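Local coordinates for 2-oxoglutarate (2OG) and Fe(II)-dependent oxygenase superfamily protein (Arabidopsis thaliana, PDB 6KWA) that probably catalyses the irreversible, 2-oxoglutarate-dependent oxidation of the plant hormone indole-3-acetic acid to inactive 2-oxoindole-3-acetic acid, at residues A[50-63]-A[98-112]. Numbering follows the deposited sequence.
Sequences DLFQRPYEVKVRNT and FCDQLEASADQREIM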
# COMPACT_ATOMS: atom_id res chain seq x y z
N ASP A 50 15.46 -7.78 -9.30
CA ASP A 50 15.82 -8.18 -10.64
C ASP A 50 15.10 -7.36 -11.74
O ASP A 50 15.71 -7.02 -12.76
CB ASP A 50 15.53 -9.66 -10.87
CG ASP A 50 16.30 -10.21 -12.06
OD1 ASP A 50 17.55 -10.12 -12.01
OD2 ASP A 50 15.69 -10.68 -13.04
N LEU A 51 13.81 -7.09 -11.56
CA LEU A 51 13.11 -6.30 -12.58
C LEU A 51 13.76 -4.93 -12.72
O LEU A 51 13.87 -4.41 -13.83
CB LEU A 51 11.61 -6.17 -12.26
CG LEU A 51 10.86 -7.49 -12.35
CD1 LEU A 51 9.36 -7.36 -12.13
CD2 LEU A 51 11.12 -8.16 -13.71
N PHE A 52 14.24 -4.35 -11.61
CA PHE A 52 14.85 -3.02 -11.68
C PHE A 52 16.22 -3.00 -12.36
O PHE A 52 16.73 -1.94 -12.71
CB PHE A 52 14.98 -2.42 -10.28
CG PHE A 52 13.74 -1.72 -9.80
CD1 PHE A 52 13.25 -0.61 -10.49
CD2 PHE A 52 13.06 -2.16 -8.67
CE1 PHE A 52 12.10 0.05 -10.06
CE2 PHE A 52 11.92 -1.49 -8.23
CZ PHE A 52 11.44 -0.38 -8.92
N GLN A 53 16.81 -4.18 -12.55
CA GLN A 53 18.08 -4.27 -13.26
C GLN A 53 17.86 -4.51 -14.75
O GLN A 53 18.81 -4.64 -15.50
CB GLN A 53 18.96 -5.33 -12.63
CG GLN A 53 19.71 -4.72 -11.46
CD GLN A 53 20.20 -5.70 -10.46
OE1 GLN A 53 20.09 -6.91 -10.65
NE2 GLN A 53 20.68 -5.20 -9.33
N ARG A 54 16.60 -4.55 -15.17
CA ARG A 54 16.29 -4.70 -16.59
C ARG A 54 16.84 -3.49 -17.34
O ARG A 54 17.01 -2.41 -16.75
CB ARG A 54 14.78 -4.81 -16.83
CG ARG A 54 14.16 -6.16 -16.50
CD ARG A 54 14.64 -7.27 -17.44
NE ARG A 54 13.78 -8.45 -17.35
CZ ARG A 54 13.92 -9.40 -16.43
NH1 ARG A 54 14.88 -9.32 -15.52
NH2 ARG A 54 13.11 -10.46 -16.43
N PRO A 55 17.18 -3.67 -18.63
CA PRO A 55 17.64 -2.54 -19.45
C PRO A 55 16.65 -1.38 -19.34
O PRO A 55 15.45 -1.60 -19.23
CB PRO A 55 17.68 -3.12 -20.87
CG PRO A 55 17.97 -4.60 -20.64
CD PRO A 55 17.22 -4.95 -19.37
N TYR A 56 17.17 -0.16 -19.35
CA TYR A 56 16.33 1.01 -19.26
C TYR A 56 15.23 1.03 -20.31
O TYR A 56 14.08 1.40 -20.05
CB TYR A 56 17.19 2.25 -19.39
CG TYR A 56 16.51 3.56 -19.11
CD1 TYR A 56 16.32 4.00 -17.80
CD2 TYR A 56 16.07 4.37 -20.15
CE1 TYR A 56 15.70 5.22 -17.53
CE2 TYR A 56 15.46 5.60 -19.90
CZ TYR A 56 15.28 6.01 -18.59
OH TYR A 56 14.68 7.21 -18.34
N GLU A 57 15.58 0.59 -21.51
CA GLU A 57 14.67 0.73 -22.63
C GLU A 57 13.56 -0.33 -22.51
O GLU A 57 12.46 -0.15 -23.03
CB GLU A 57 15.48 0.67 -23.92
CG GLU A 57 14.82 1.33 -25.12
CD GLU A 57 15.86 1.76 -26.18
OE1 GLU A 57 17.08 1.75 -25.84
OE2 GLU A 57 15.47 2.17 -27.30
N VAL A 58 13.84 -1.38 -21.75
CA VAL A 58 12.81 -2.34 -21.37
C VAL A 58 11.87 -1.71 -20.30
O VAL A 58 10.64 -1.74 -20.45
CB VAL A 58 13.42 -3.63 -20.80
CG1 VAL A 58 12.31 -4.53 -20.21
CG2 VAL A 58 14.22 -4.38 -21.87
N LYS A 59 12.44 -1.10 -19.26
CA LYS A 59 11.62 -0.51 -18.20
C LYS A 59 10.67 0.56 -18.71
O LYS A 59 9.53 0.62 -18.26
CB LYS A 59 12.50 0.06 -17.10
CG LYS A 59 13.22 -1.03 -16.31
CD LYS A 59 13.94 -0.50 -15.07
CE LYS A 59 15.28 0.18 -15.38
NZ LYS A 59 16.08 0.39 -14.11
N VAL A 60 11.12 1.35 -19.68
CA VAL A 60 10.29 2.44 -20.21
C VAL A 60 9.06 1.91 -20.94
O VAL A 60 8.09 2.65 -21.19
CB VAL A 60 11.11 3.38 -21.16
CG1 VAL A 60 10.29 4.60 -21.58
CG2 VAL A 60 12.37 3.86 -20.46
N ARG A 61 9.09 0.62 -21.27
CA ARG A 61 7.95 -0.08 -21.88
C ARG A 61 6.80 -0.30 -20.87
O ARG A 61 5.66 -0.60 -21.27
CB ARG A 61 8.43 -1.41 -22.46
CG ARG A 61 9.18 -1.28 -23.79
CD ARG A 61 10.01 -2.54 -24.15
NE ARG A 61 9.35 -3.83 -23.93
CZ ARG A 61 9.94 -5.01 -24.14
NH1 ARG A 61 9.28 -6.14 -23.92
NH2 ARG A 61 11.19 -5.06 -24.61
N ASN A 62 7.08 -0.14 -19.58
CA ASN A 62 6.04 -0.17 -18.54
C ASN A 62 5.25 1.12 -18.62
O ASN A 62 5.53 2.09 -17.92
CB ASN A 62 6.67 -0.38 -17.15
CG ASN A 62 5.63 -0.41 -16.01
OD1 ASN A 62 5.85 0.21 -14.96
ND2 ASN A 62 4.53 -1.14 -16.19
N THR A 63 4.24 1.12 -19.47
CA THR A 63 3.55 2.35 -19.80
C THR A 63 2.37 2.59 -18.86
O THR A 63 1.81 1.66 -18.30
CB THR A 63 3.05 2.32 -21.26
OG1 THR A 63 2.30 3.52 -21.53
CG2 THR A 63 2.14 1.16 -21.48
N PHE A 98 2.10 -6.67 -17.83
CA PHE A 98 3.23 -6.14 -17.11
C PHE A 98 4.43 -7.09 -17.25
O PHE A 98 5.55 -6.67 -17.52
CB PHE A 98 2.84 -5.94 -15.65
CG PHE A 98 3.95 -5.43 -14.78
CD1 PHE A 98 4.23 -4.07 -14.72
CD2 PHE A 98 4.69 -6.30 -14.00
CE1 PHE A 98 5.25 -3.60 -13.90
CE2 PHE A 98 5.72 -5.83 -13.19
CZ PHE A 98 5.99 -4.47 -13.14
N CYS A 99 4.20 -8.39 -17.08
CA CYS A 99 5.28 -9.36 -17.21
C CYS A 99 5.83 -9.45 -18.64
O CYS A 99 7.04 -9.61 -18.85
CB CYS A 99 4.80 -10.73 -16.72
SG CYS A 99 4.62 -10.78 -14.92
N ASP A 100 4.94 -9.31 -19.63
CA ASP A 100 5.37 -9.22 -21.02
C ASP A 100 6.31 -8.03 -21.19
O ASP A 100 7.42 -8.21 -21.69
CB ASP A 100 4.17 -9.10 -21.96
CG ASP A 100 3.26 -10.33 -21.92
OD1 ASP A 100 3.71 -11.38 -21.38
OD2 ASP A 100 2.12 -10.27 -22.43
N GLN A 101 5.87 -6.85 -20.74
CA GLN A 101 6.63 -5.59 -20.85
C GLN A 101 8.03 -5.67 -20.23
O GLN A 101 8.98 -5.11 -20.76
CB GLN A 101 5.86 -4.41 -20.22
CG GLN A 101 4.58 -3.96 -20.96
CD GLN A 101 3.76 -2.90 -20.22
OE1 GLN A 101 3.96 -2.65 -19.03
NE2 GLN A 101 2.82 -2.29 -20.91
N LEU A 102 8.15 -6.34 -19.09
CA LEU A 102 9.42 -6.35 -18.36
C LEU A 102 10.25 -7.59 -18.64
O LEU A 102 11.31 -7.79 -18.01
CB LEU A 102 9.16 -6.24 -16.86
CG LEU A 102 9.05 -4.85 -16.26
CD1 LEU A 102 10.30 -4.03 -16.49
CD2 LEU A 102 7.84 -4.16 -16.82
N GLU A 103 9.76 -8.40 -19.57
CA GLU A 103 10.42 -9.65 -19.96
C GLU A 103 10.68 -10.46 -18.72
O GLU A 103 11.81 -10.86 -18.42
CB GLU A 103 11.72 -9.39 -20.71
CG GLU A 103 11.48 -8.55 -21.94
CD GLU A 103 12.76 -8.12 -22.63
OE1 GLU A 103 13.86 -8.32 -22.05
OE2 GLU A 103 12.65 -7.55 -23.74
N ALA A 104 9.61 -10.66 -17.96
CA ALA A 104 9.71 -11.49 -16.79
C ALA A 104 10.01 -12.91 -17.26
O ALA A 104 9.48 -13.38 -18.27
CB ALA A 104 8.41 -11.45 -15.98
N SER A 105 10.89 -13.58 -16.54
CA SER A 105 11.08 -14.98 -16.75
C SER A 105 9.77 -15.71 -16.41
O SER A 105 8.84 -15.11 -15.86
CB SER A 105 12.22 -15.46 -15.87
OG SER A 105 11.81 -15.55 -14.52
N ALA A 106 9.71 -17.00 -16.74
CA ALA A 106 8.54 -17.82 -16.44
C ALA A 106 8.25 -17.86 -14.94
O ALA A 106 7.11 -17.74 -14.52
CB ALA A 106 8.74 -19.26 -16.99
N ASP A 107 9.29 -18.12 -14.16
CA ASP A 107 9.22 -18.18 -12.71
C ASP A 107 8.74 -16.86 -12.14
O ASP A 107 7.90 -16.83 -11.24
CB ASP A 107 10.59 -18.49 -12.11
CG ASP A 107 10.90 -19.98 -12.08
OD1 ASP A 107 10.13 -20.78 -12.66
OD2 ASP A 107 11.93 -20.34 -11.46
N GLN A 108 9.29 -15.78 -12.68
CA GLN A 108 8.98 -14.44 -12.21
C GLN A 108 7.54 -14.11 -12.50
O GLN A 108 6.87 -13.42 -11.73
CB GLN A 108 9.88 -13.43 -12.86
CG GLN A 108 11.21 -13.30 -12.18
CD GLN A 108 12.23 -12.60 -13.04
OE1 GLN A 108 11.95 -12.20 -14.18
NE2 GLN A 108 13.40 -12.37 -12.47
N ARG A 109 7.05 -14.62 -13.62
CA ARG A 109 5.68 -14.38 -14.00
C ARG A 109 4.79 -15.04 -12.99
O ARG A 109 3.82 -14.44 -12.53
CB ARG A 109 5.38 -14.91 -15.41
CG ARG A 109 3.95 -14.68 -15.86
CD ARG A 109 3.74 -15.14 -17.28
NE ARG A 109 4.70 -14.52 -18.19
CZ ARG A 109 4.42 -13.48 -18.96
NH1 ARG A 109 3.21 -12.93 -18.92
NH2 ARG A 109 5.34 -12.97 -19.76
N GLU A 110 5.15 -16.26 -12.59
CA GLU A 110 4.29 -17.02 -11.70
C GLU A 110 4.31 -16.46 -10.27
O GLU A 110 3.29 -16.47 -9.57
CB GLU A 110 4.73 -18.48 -11.69
CG GLU A 110 3.94 -19.34 -12.67
CD GLU A 110 4.14 -20.83 -12.41
OE1 GLU A 110 5.01 -21.17 -11.58
OE2 GLU A 110 3.42 -21.65 -13.02
N ILE A 111 5.47 -15.95 -9.86
CA ILE A 111 5.62 -15.29 -8.57
C ILE A 111 4.71 -14.07 -8.47
O ILE A 111 4.03 -13.85 -7.47
CB ILE A 111 7.08 -14.89 -8.33
CG1 ILE A 111 7.92 -16.17 -8.17
CG2 ILE A 111 7.20 -13.97 -7.11
CD1 ILE A 111 9.41 -15.93 -8.18
N MET A 112 4.69 -13.30 -9.55
CA MET A 112 3.92 -12.08 -9.63
C MET A 112 2.42 -12.39 -9.57
O MET A 112 1.65 -11.71 -8.89
CB MET A 112 4.25 -11.36 -10.93
CG MET A 112 3.94 -9.90 -10.94
SD MET A 112 5.44 -8.96 -10.65
CE MET A 112 6.57 -9.80 -11.75
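Arg54 reaches into the Schellman motif that ends helix 92-101, just ahead of the capping box in which Ser105 and Gln108 start helix 106-133. This joins the turn between helices 38-51 and 56-59 to the connection between two helices packed outside the double-stranded beta-helix core. Arg54 NE gives a weak bond to Leu102 O; the very short approach of NH2 to Glu103 O is doubtful in detail. The same NH2 donates to Gln108 OE1 (3.1 Å), in the carbonyl plane on a lone pair, while Ser105 N approaches that oxygen from above the plane. The Gln108 amide thus bridges, its NE2 donating to Asp50 OD2 (2.9 Å, 153°). Arg54 NH1 forms a salt bridge with this carboxylate oxygen from the opposite face, which would help fix the guanidinium's rotation.

Leu51 links the polar and apolar parts: CD2 lies over the centre of the Arg54 guanidinium, and CD1 points tip to tip at Met112 CE (3.7 Å). Leu102 CD2 sits over one Phe98 face, offset toward the rim, and CD1 packs against Lys59 and Val58.

Farther along, Arg61 NH2 forms a salt bridge with Glu103 OE2 (3.0 Å). Asn62, whose ND2 also bonds Gly85 O of strand 81-87, has CG anti to the backbone N (chi1 179°), bringing the amide to the Phe98 edge. There ND2 donates almost straight to Gln101 OE1 (3.3 Å, 176°), nearly along the C=O axis.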